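GDSL-like Lipase (Parabacteroides distasonis, PDB 3P94) is a serine hydrolase of the GDSL-like lipase family, probably cleaving ester bonds in lipids such as lysophospholipids. Local coordinates at residues Ala77-Asn90 with Val117-Arg131. Sequence-based numbering, arbitrary orientation.
Sequences AVVILAGINDIAHN and VIFCSVLPAYDFPWR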
# COMPACT_ATOMS: atom_id res chain seq x y z
N ALA A 77 0.66 -5.73 13.30
CA ALA A 77 1.03 -5.88 11.89
C ALA A 77 0.85 -4.60 11.10
O ALA A 77 0.14 -3.69 11.52
CB ALA A 77 0.20 -6.99 11.26
N VAL A 78 1.51 -4.52 9.94
CA VAL A 78 1.37 -3.42 9.00
C VAL A 78 1.04 -4.05 7.63
O VAL A 78 1.66 -5.03 7.21
CB VAL A 78 2.59 -2.45 8.94
CG1 VAL A 78 3.91 -3.17 8.58
CG2 VAL A 78 2.33 -1.26 8.01
N VAL A 79 0.02 -3.50 6.96
CA VAL A 79 -0.42 -3.92 5.64
C VAL A 79 0.15 -2.89 4.69
O VAL A 79 -0.20 -1.71 4.80
CB VAL A 79 -1.97 -4.07 5.56
CG1 VAL A 79 -2.43 -4.31 4.12
CG2 VAL A 79 -2.44 -5.21 6.45
N ILE A 80 1.08 -3.31 3.80
CA ILE A 80 1.71 -2.37 2.89
C ILE A 80 1.23 -2.59 1.45
O ILE A 80 1.41 -3.66 0.89
CB ILE A 80 3.27 -2.42 2.98
CG1 ILE A 80 3.77 -2.16 4.42
CG2 ILE A 80 3.93 -1.44 1.96
CD1 ILE A 80 5.27 -2.54 4.68
N LEU A 81 0.67 -1.54 0.84
CA LEU A 81 0.28 -1.51 -0.55
C LEU A 81 0.91 -0.25 -1.14
O LEU A 81 0.43 0.85 -0.90
CB LEU A 81 -1.25 -1.57 -0.75
CG LEU A 81 -1.76 -1.40 -2.21
CD1 LEU A 81 -1.22 -2.50 -3.12
CD2 LEU A 81 -3.27 -1.40 -2.23
N ALA A 82 2.03 -0.43 -1.85
CA ALA A 82 2.82 0.69 -2.35
C ALA A 82 3.65 0.32 -3.58
O ALA A 82 3.97 -0.85 -3.78
CB ALA A 82 3.76 1.17 -1.25
N GLY A 83 4.01 1.33 -4.36
CA GLY A 83 4.84 1.16 -5.55
C GLY A 83 4.28 1.70 -6.84
O GLY A 83 5.06 2.02 -7.74
N ILE A 84 2.93 1.81 -6.97
CA ILE A 84 2.33 2.29 -8.21
C ILE A 84 2.74 3.74 -8.52
O ILE A 84 2.99 4.06 -9.69
CB ILE A 84 0.78 2.08 -8.30
CG1 ILE A 84 0.28 2.18 -9.75
CG2 ILE A 84 0.00 3.06 -7.41
CD1 ILE A 84 0.83 1.16 -10.73
N ASN A 85 2.83 4.61 -7.50
CA ASN A 85 3.20 6.01 -7.77
C ASN A 85 4.69 6.14 -8.10
O ASN A 85 5.07 7.07 -8.80
CB ASN A 85 2.78 6.93 -6.64
CG ASN A 85 1.27 7.01 -6.53
OD1 ASN A 85 0.53 7.15 -7.52
ND2 ASN A 85 0.77 6.89 -5.34
N ASP A 86 5.52 5.16 -7.67
CA ASP A 86 6.94 5.10 -8.06
C ASP A 86 7.03 4.76 -9.55
O ASP A 86 7.88 5.31 -10.25
CB ASP A 86 7.67 4.01 -7.26
CG ASP A 86 7.73 4.22 -5.77
OD1 ASP A 86 6.68 4.05 -5.11
OD2 ASP A 86 8.84 4.52 -5.26
N ILE A 87 6.16 3.84 -10.03
CA ILE A 87 6.09 3.43 -11.44
C ILE A 87 5.60 4.63 -12.28
O ILE A 87 6.09 4.84 -13.40
CB ILE A 87 5.20 2.14 -11.62
CG1 ILE A 87 5.87 0.93 -10.90
CG2 ILE A 87 4.95 1.81 -13.11
CD1 ILE A 87 5.01 -0.36 -10.77
N ALA A 88 4.73 5.47 -11.70
CA ALA A 88 4.24 6.69 -12.37
C ALA A 88 5.25 7.87 -12.26
O ALA A 88 5.01 8.93 -12.84
CB ALA A 88 2.90 7.09 -11.77
N HIS A 89 6.37 7.67 -11.52
CA HIS A 89 7.44 8.65 -11.26
C HIS A 89 6.90 9.91 -10.55
O HIS A 89 7.33 11.02 -10.87
CB HIS A 89 8.17 9.06 -12.55
CG HIS A 89 8.94 7.99 -13.25
ND1 HIS A 89 9.19 6.74 -12.68
CD2 HIS A 89 9.50 8.03 -14.47
CE1 HIS A 89 9.87 6.07 -13.59
NE2 HIS A 89 10.06 6.79 -14.68
N ASN A 90 6.00 9.74 -9.57
CA ASN A 90 5.44 10.87 -8.81
C ASN A 90 6.52 11.66 -8.06
O ASN A 90 6.40 12.87 -7.92
CB ASN A 90 4.37 10.41 -7.83
CG ASN A 90 3.01 10.20 -8.45
OD1 ASN A 90 2.87 10.04 -9.65
ND2 ASN A 90 1.99 10.18 -7.62
N VAL A 117 4.89 -7.98 8.90
CA VAL A 117 4.63 -7.31 7.62
C VAL A 117 3.72 -8.16 6.74
O VAL A 117 4.01 -9.33 6.46
CB VAL A 117 5.92 -6.94 6.85
CG1 VAL A 117 5.60 -6.33 5.48
CG2 VAL A 117 6.78 -5.98 7.67
N ILE A 118 2.65 -7.53 6.25
CA ILE A 118 1.73 -8.12 5.29
C ILE A 118 1.90 -7.31 4.01
O ILE A 118 1.51 -6.14 3.95
CB ILE A 118 0.27 -8.16 5.81
CG1 ILE A 118 0.14 -9.12 7.02
CG2 ILE A 118 -0.69 -8.55 4.69
CD1 ILE A 118 -1.10 -8.91 7.89
N PHE A 119 2.54 -7.90 3.00
CA PHE A 119 2.77 -7.24 1.72
C PHE A 119 1.61 -7.49 0.78
O PHE A 119 1.12 -8.62 0.69
CB PHE A 119 4.08 -7.72 1.07
CG PHE A 119 5.31 -6.92 1.43
CD1 PHE A 119 5.39 -5.57 1.15
CD2 PHE A 119 6.42 -7.55 2.00
CE1 PHE A 119 6.54 -4.83 1.49
CE2 PHE A 119 7.56 -6.81 2.33
CZ PHE A 119 7.61 -5.46 2.07
N CYS A 120 1.19 -6.44 0.05
CA CYS A 120 0.12 -6.53 -0.95
C CYS A 120 0.69 -6.38 -2.33
O CYS A 120 1.52 -5.51 -2.57
CB CYS A 120 -0.95 -5.47 -0.70
SG CYS A 120 -1.74 -5.57 0.92
N SER A 121 0.14 -7.17 -3.27
CA SER A 121 0.47 -7.06 -4.69
C SER A 121 0.05 -5.69 -5.16
O SER A 121 -1.06 -5.25 -4.83
CB SER A 121 -0.32 -8.10 -5.48
OG SER A 121 -1.71 -7.80 -5.43
N VAL A 122 0.91 -5.01 -5.93
CA VAL A 122 0.55 -3.73 -6.54
C VAL A 122 -0.63 -4.06 -7.47
O VAL A 122 -0.62 -5.10 -8.14
CB VAL A 122 1.75 -3.07 -7.27
CG1 VAL A 122 1.34 -1.78 -7.99
CG2 VAL A 122 2.89 -2.78 -6.29
N LEU A 123 -1.68 -3.22 -7.45
CA LEU A 123 -2.87 -3.46 -8.26
C LEU A 123 -2.56 -3.39 -9.77
O LEU A 123 -1.63 -2.67 -10.18
CB LEU A 123 -3.98 -2.46 -7.90
CG LEU A 123 -5.07 -2.93 -6.93
CD1 LEU A 123 -4.48 -3.41 -5.61
CD2 LEU A 123 -6.08 -1.84 -6.67
N PRO A 124 -3.33 -4.12 -10.61
CA PRO A 124 -3.13 -4.00 -12.07
C PRO A 124 -3.38 -2.56 -12.53
O PRO A 124 -4.20 -1.85 -11.94
CB PRO A 124 -4.19 -4.94 -12.65
CG PRO A 124 -4.65 -5.79 -11.53
CD PRO A 124 -4.48 -5.00 -10.29
N ALA A 125 -2.61 -2.11 -13.51
CA ALA A 125 -2.74 -0.79 -14.12
C ALA A 125 -2.22 -0.87 -15.54
O ALA A 125 -1.07 -1.26 -15.75
CB ALA A 125 -2.00 0.28 -13.33
N TYR A 126 -3.06 -0.52 -16.51
CA TYR A 126 -2.69 -0.55 -17.92
C TYR A 126 -2.14 0.81 -18.37
O TYR A 126 -1.29 0.86 -19.27
CB TYR A 126 -3.90 -0.94 -18.78
CG TYR A 126 -3.60 -1.04 -20.26
CD1 TYR A 126 -2.85 -2.09 -20.77
CD2 TYR A 126 -4.09 -0.09 -21.15
CE1 TYR A 126 -2.59 -2.20 -22.13
CE2 TYR A 126 -3.83 -0.18 -22.51
CZ TYR A 126 -3.08 -1.24 -23.00
OH TYR A 126 -2.82 -1.33 -24.34
N ASP A 127 -2.63 1.91 -17.76
CA ASP A 127 -2.21 3.27 -18.10
C ASP A 127 -2.56 4.25 -16.98
O ASP A 127 -3.52 4.02 -16.23
CB ASP A 127 -2.90 3.71 -19.41
CG ASP A 127 -2.37 5.00 -20.00
OD1 ASP A 127 -1.15 5.10 -20.23
OD2 ASP A 127 -3.19 5.93 -20.24
N PHE A 128 -1.77 5.33 -16.86
CA PHE A 128 -2.01 6.39 -15.89
C PHE A 128 -2.61 7.57 -16.63
O PHE A 128 -1.91 8.21 -17.41
CB PHE A 128 -0.71 6.80 -15.19
CG PHE A 128 0.05 5.71 -14.51
CD1 PHE A 128 -0.54 4.97 -13.50
CD2 PHE A 128 1.38 5.47 -14.82
CE1 PHE A 128 0.17 3.97 -12.86
CE2 PHE A 128 2.10 4.48 -14.17
CZ PHE A 128 1.49 3.74 -13.18
N PRO A 129 -3.92 7.87 -16.48
CA PRO A 129 -4.49 9.01 -17.23
C PRO A 129 -3.76 10.34 -16.96
O PRO A 129 -3.64 11.16 -17.86
CB PRO A 129 -5.94 9.05 -16.75
CG PRO A 129 -6.22 7.65 -16.26
CD PRO A 129 -4.94 7.21 -15.64
N TRP A 130 -3.25 10.50 -15.71
CA TRP A 130 -2.53 11.67 -15.21
C TRP A 130 -1.05 11.68 -15.67
O TRP A 130 -0.41 12.74 -15.63
CB TRP A 130 -2.62 11.77 -13.66
CG TRP A 130 -1.74 10.83 -12.88
CD1 TRP A 130 -0.48 11.08 -12.42
CD2 TRP A 130 -2.10 9.53 -12.39
NE1 TRP A 130 -0.01 9.99 -11.72
CE2 TRP A 130 -0.98 9.02 -11.68
CE3 TRP A 130 -3.24 8.72 -12.50
CZ2 TRP A 130 -0.98 7.75 -11.09
CZ3 TRP A 130 -3.25 7.47 -11.91
CH2 TRP A 130 -2.13 7.00 -11.21
N ARG A 131 -0.51 10.52 -16.11
CA ARG A 131 0.87 10.39 -16.61
C ARG A 131 0.86 9.42 -17.83
O ARG A 131 1.26 8.26 -17.70
CB ARG A 131 1.82 9.92 -15.49
CG ARG A 131 3.30 10.16 -15.78
CD ARG A 131 3.85 11.41 -15.08
NE ARG A 131 3.78 11.29 -13.63
CZ ARG A 131 3.61 12.31 -12.80
NH1 ARG A 131 3.51 13.55 -13.27
NH2 ARG A 131 3.54 12.10 -11.49
O HOH W 1 3.03 -3.17 -2.24
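Arg131 reaches back to Ala88 and Asn90, just past the short helix 84-87. With CG anti to the backbone N (chi1 -162°) and further bends at chi2 and chi3, its guanidinium is brought edge-on to both acceptors: NE donates to Ala88 O at 2.8 Å, and NH2 to Asn90 OD1, meeting that oxygen from above the amide plane. Were Arg131 cut back to alanine, Ala88 O and Asn90 OD1 would probably lose these donors, and turn 128-131 its polar tie to the helix end. Phe128 projects toward helix 84-87. Ala88 CB sits over one face of its ring, a CH-pi contact 3.8 Å from the centroid that suits a small methyl, while Ile84 CD1 and Ile87 CG2 meet the ring's edge. Val122 spreads its branches, CG1 against Ile84 CB and CG2 3.3 Å from Ala82 O. A water joins Ala82 N to Cys120 O where the strands diverge. Before that point, hydrogen bonds from Ile118 N to Val78 O, Ile80 N to Ile118 O and Cys120 N to Ile80 O join the parallel strands. Branching at CB suits Val79, Ile80 and Val117 to extended, buried strands; Ile80 CD1 touches both Val117 CG1 and Phe119 CE1. Beyond the C-terminal strand ends, Gly83-Asp86 match the GxND block III of SGNH hydrolases, whose asparagine, here Asn85 (ND2 bonded to Gln57 O), helps form the oxyanion hole in relatives, consistent with this flavodoxin-like fold.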